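Local coordinates for CobC (Shigella flexneri 2a, PDB 6NRU), which probably removes the phosphate by hydrolysis from alpha-ribazole 5'-phosphate and adenosylcobalamin 5'-phosphate in the assembly of the nucleotide loop of vitamin B12, at residues 4-9 and 145-150. Residues are numbered along the deposited sequence; the frame is centred on the assembly and turned at random.
Sequences MRLWLI and QNILIV
Leu8 and Ile149 project from the same face of the sheet and extend alongside each other, CD2 of Leu8 resting 4.0 Å from CB of Ile149. Leu6 and Ile147 repeat this arrangement, and CD1 of Ile149 reaches back to CB of Leu6, so the row is continuous; helix 153-163 packs over it through Leu156, Leu159 and Leu163. On the other face Ile9 and Leu148 meet at a slant, their CD1 atoms 3.8 Å apart. In Leu148, chi1 (167°) puts CG beside the carbonyl carbon, and chi2 then turns CD1 to the neighbouring strand. The two strands are the parallel central pair of the histidine phosphatase sheet, and their C-terminal ends lead toward the catalytic centre: the side chain of Val150 is about 5 Å from that of His11, the likely phosphohistidine. Parallel backbone hydrogen bonds join the strands, the straightest from Ile149 N to Trp7 O at 2.7 Å (174° at the hydrogen). Toward the N-terminal ends the Trp7 indole is turned 43° from the Asn146 amide plane. NE1 of Trp7 donates in its ring plane to a lone pair of Asn146 OD1 at 2.9 Å, restraining the indole's rotation; Phe50 packs edge-to-face with it. The aliphatic CD of Arg5 lies 3.2 Å above the Trp7 ring plane, near the ring's edge, while the guanidinium leads away from strand 146-150 to a salt bridge with Asp185.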
HETATM    1  N   MSE A   4      18.521   2.988   6.480  1.00 57.51           N
HETATM    2  CA  MSE A   4      17.211   2.702   7.048  1.00 56.06           C
HETATM    3  C   MSE A   4      16.566   1.499   6.372  1.00 51.66           C
HETATM    4  O   MSE A   4      16.959   1.108   5.274  1.00 51.87           O
HETATM    5  CB  MSE A   4      16.294   3.917   6.920  1.00 58.76           C
HETATM    6  CG  MSE A   4      16.026   4.335   5.485  1.00 60.76           C
HETATM    7 SE   MSE A   4      14.677   5.735   5.334  0.83 61.38          SE
HETATM    8  CE  MSE A   4      15.499   7.071   6.483  1.00 63.41           C
ATOM      9  N   ARG A   5      15.570   0.915   7.035  1.00 48.42           N
ATOM     10  CA  ARG A   5      14.796  -0.180   6.469  1.00 46.29           C
ATOM     11  C   ARG A   5      13.314   0.143   6.552  1.00 44.01           C
ATOM     12  O   ARG A   5      12.811   0.504   7.622  1.00 43.14           O
ATOM     13  CB  ARG A   5      15.069  -1.501   7.186  1.00 45.81           C
ATOM     14  CG  ARG A   5      14.081  -2.587   6.801  1.00 43.23           C
ATOM     15  CD  ARG A   5      14.449  -3.913   7.411  1.00 44.91           C
ATOM     16  NE  ARG A   5      15.503  -4.587   6.667  1.00 48.86           N
ATOM     17  CZ  ARG A   5      15.634  -5.906   6.603  1.00 52.37           C
ATOM     18  NH1 ARG A   5      16.624  -6.446   5.904  1.00 54.00           N
ATOM     19  NH2 ARG A   5      14.770  -6.687   7.241  1.00 53.22           N
ATOM     20  N   LEU A   6      12.619   0.004   5.428  1.00 42.53           N
ATOM     21  CA  LEU A   6      11.173   0.171   5.370  1.00 39.59           C
ATOM     22  C   LEU A   6      10.522  -1.203   5.439  1.00 40.00           C
ATOM     23  O   LEU A   6      10.763  -2.052   4.574  1.00 41.35           O
ATOM     24  CB  LEU A   6      10.758   0.897   4.091  1.00 37.79           C
ATOM     25  CG  LEU A   6      11.621   2.106   3.718  1.00 35.90           C
ATOM     26  CD1 LEU A   6      11.167   2.699   2.399  1.00 35.41           C
ATOM     27  CD2 LEU A   6      11.579   3.153   4.823  1.00 37.72           C
ATOM     28  N   TRP A   7       9.722  -1.428   6.474  1.00 40.11           N
ATOM     29  CA  TRP A   7       8.933  -2.645   6.586  1.00 41.40           C
ATOM     30  C   TRP A   7       7.566  -2.374   5.971  1.00 42.31           C
ATOM     31  O   TRP A   7       6.819  -1.523   6.463  1.00 43.96           O
ATOM     32  CB  TRP A   7       8.806  -3.082   8.044  1.00 42.00           C
ATOM     33  CG  TRP A   7      10.130  -3.269   8.732  1.00 44.38           C
ATOM     34  CD1 TRP A   7      10.966  -2.289   9.186  1.00 45.12           C
ATOM     35  CD2 TRP A   7      10.771  -4.514   9.041  1.00 47.45           C
ATOM     36  NE1 TRP A   7      12.084  -2.845   9.757  1.00 47.80           N
ATOM     37  CE2 TRP A   7      11.988  -4.211   9.682  1.00 49.05           C
ATOM     38  CE3 TRP A   7      10.433  -5.856   8.836  1.00 47.83           C
ATOM     39  CZ2 TRP A   7      12.870  -5.201  10.120  1.00 50.56           C
ATOM     40  CZ3 TRP A   7      11.309  -6.836   9.273  1.00 48.80           C
ATOM     41  CH2 TRP A   7      12.512  -6.503   9.906  1.00 50.14           C
ATOM     42  N   LEU A   8       7.252  -3.079   4.890  1.00 41.97           N
ATOM     43  CA  LEU A   8       6.048  -2.819   4.112  1.00 40.16           C
ATOM     44  C   LEU A   8       4.970  -3.831   4.469  1.00 40.84           C
ATOM     45  O   LEU A   8       5.215  -5.042   4.450  1.00 42.40           O
ATOM     46  CB  LEU A   8       6.354  -2.878   2.614  1.00 38.68           C
ATOM     47  CG  LEU A   8       7.614  -2.124   2.178  1.00 37.49           C
ATOM     48  CD1 LEU A   8       7.848  -2.257   0.682  1.00 36.40           C
ATOM     49  CD2 LEU A   8       7.525  -0.657   2.579  1.00 36.43           C
ATOM     50  N   ILE A   9       3.779  -3.333   4.792  1.00 41.47           N
ATOM     51  CA  ILE A   9       2.619  -4.170   5.076  1.00 42.05           C
ATOM     52  C   ILE A   9       1.430  -3.608   4.310  1.00 41.66           C
ATOM     53  O   ILE A   9       1.074  -2.436   4.483  1.00 41.07           O
ATOM     54  CB  ILE A   9       2.300  -4.236   6.579  1.00 42.84           C
ATOM     55  CG1 ILE A   9       3.335  -5.087   7.313  1.00 45.29           C
ATOM     56  CG2 ILE A   9       0.896  -4.787   6.802  1.00 42.36           C
ATOM     57  CD1 ILE A   9       2.980  -5.349   8.763  1.00 48.50           C
ATOM     58  N   GLN A 145      15.476   4.065  11.977  1.00 64.59           N
ATOM     59  CA  GLN A 145      16.128   2.848  11.510  1.00 65.29           C
ATOM     60  C   GLN A 145      15.165   1.799  10.980  1.00 61.26           C
ATOM     61  O   GLN A 145      15.485   1.120  10.002  1.00 59.91           O
ATOM     62  CB  GLN A 145      16.966   2.233  12.638  1.00 71.61           C
ATOM     63  CG  GLN A 145      18.296   2.937  12.883  1.00 76.77           C
ATOM     64  CD  GLN A 145      18.799   2.768  14.309  1.00 84.91           C
ATOM     65  OE1 GLN A 145      19.337   3.702  14.906  1.00 89.94           O
ATOM     66  NE2 GLN A 145      18.631   1.570  14.858  1.00 86.97           N
ATOM     67  N   ASN A 146      13.994   1.638  11.598  1.00 58.13           N
ATOM     68  CA  ASN A 146      13.027   0.609  11.209  1.00 55.96           C
ATOM     69  C   ASN A 146      11.647   1.251  11.120  1.00 53.21           C
ATOM     70  O   ASN A 146      10.901   1.288  12.101  1.00 56.39           O
ATOM     71  CB  ASN A 146      13.042  -0.558  12.191  1.00 60.41           C
ATOM     72  CG  ASN A 146      14.338  -1.342  12.138  1.00 62.96           C
ATOM     73  OD1 ASN A 146      14.522  -2.208  11.282  1.00 60.58           O
ATOM     74  ND2 ASN A 146      15.249  -1.037  13.056  1.00 67.72           N
ATOM     75  N   ILE A 147      11.310   1.741   9.933  1.00 47.45           N
ATOM     76  CA  ILE A 147      10.043   2.413   9.681  1.00 43.65           C
ATOM     77  C   ILE A 147       9.074   1.399   9.090  1.00 40.77           C
ATOM     78  O   ILE A 147       9.364   0.777   8.061  1.00 39.32           O
ATOM     79  CB  ILE A 147      10.227   3.614   8.741  1.00 40.78           C
ATOM     80  CG1 ILE A 147      11.349   4.519   9.255  1.00 41.95           C
ATOM     81  CG2 ILE A 147       8.924   4.377   8.589  1.00 39.81           C
ATOM     82  CD1 ILE A 147      11.734   5.622   8.298  1.00 40.42           C
ATOM     83  N   LEU A 148       7.928   1.227   9.742  1.00 40.46           N
ATOM     84  CA  LEU A 148       6.870   0.362   9.239  1.00 37.71           C
ATOM     85  C   LEU A 148       5.893   1.186   8.412  1.00 37.22           C
ATOM     86  O   LEU A 148       5.429   2.241   8.860  1.00 39.69           O
ATOM     87  CB  LEU A 148       6.135  -0.323  10.391  1.00 37.89           C
ATOM     88  CG  LEU A 148       4.816  -1.002  10.016  1.00 35.07           C
ATOM     89  CD1 LEU A 148       5.059  -2.219   9.126  1.00 32.67           C
ATOM     90  CD2 LEU A 148       4.031  -1.379  11.259  1.00 37.38           C
ATOM     91  N   ILE A 149       5.581   0.704   7.213  1.00 34.20           N
ATOM     92  CA  ILE A 149       4.670   1.385   6.300  1.00 32.58           C
ATOM     93  C   ILE A 149       3.452   0.498   6.089  1.00 32.95           C
ATOM     94  O   ILE A 149       3.578  -0.635   5.607  1.00 32.91           O
ATOM     95  CB  ILE A 149       5.346   1.713   4.961  1.00 30.61           C
ATOM     96  CG1 ILE A 149       6.502   2.687   5.181  1.00 31.31           C
ATOM     97  CG2 ILE A 149       4.330   2.283   3.980  1.00 24.22           C
ATOM     98  CD1 ILE A 149       7.109   3.203   3.899  1.00 30.98           C
ATOM     99  N   VAL A 150       2.279   1.011   6.446  1.00 34.14           N
ATOM    100  CA  VAL A 150       1.010   0.315   6.256  1.00 33.97           C
ATOM    101  C   VAL A 150       0.258   1.043   5.151  1.00 34.72           C
ATOM    102  O   VAL A 150      -0.171   2.191   5.330  1.00 37.00           O
ATOM    103  CB  VAL A 150       0.183   0.263   7.548  1.00 35.15           C
ATOM    104  CG1 VAL A 150      -1.031  -0.633   7.362  1.00 35.21           C
ATOM    105  CG2 VAL A 150       1.039  -0.217   8.715  1.00 35.68           C
TER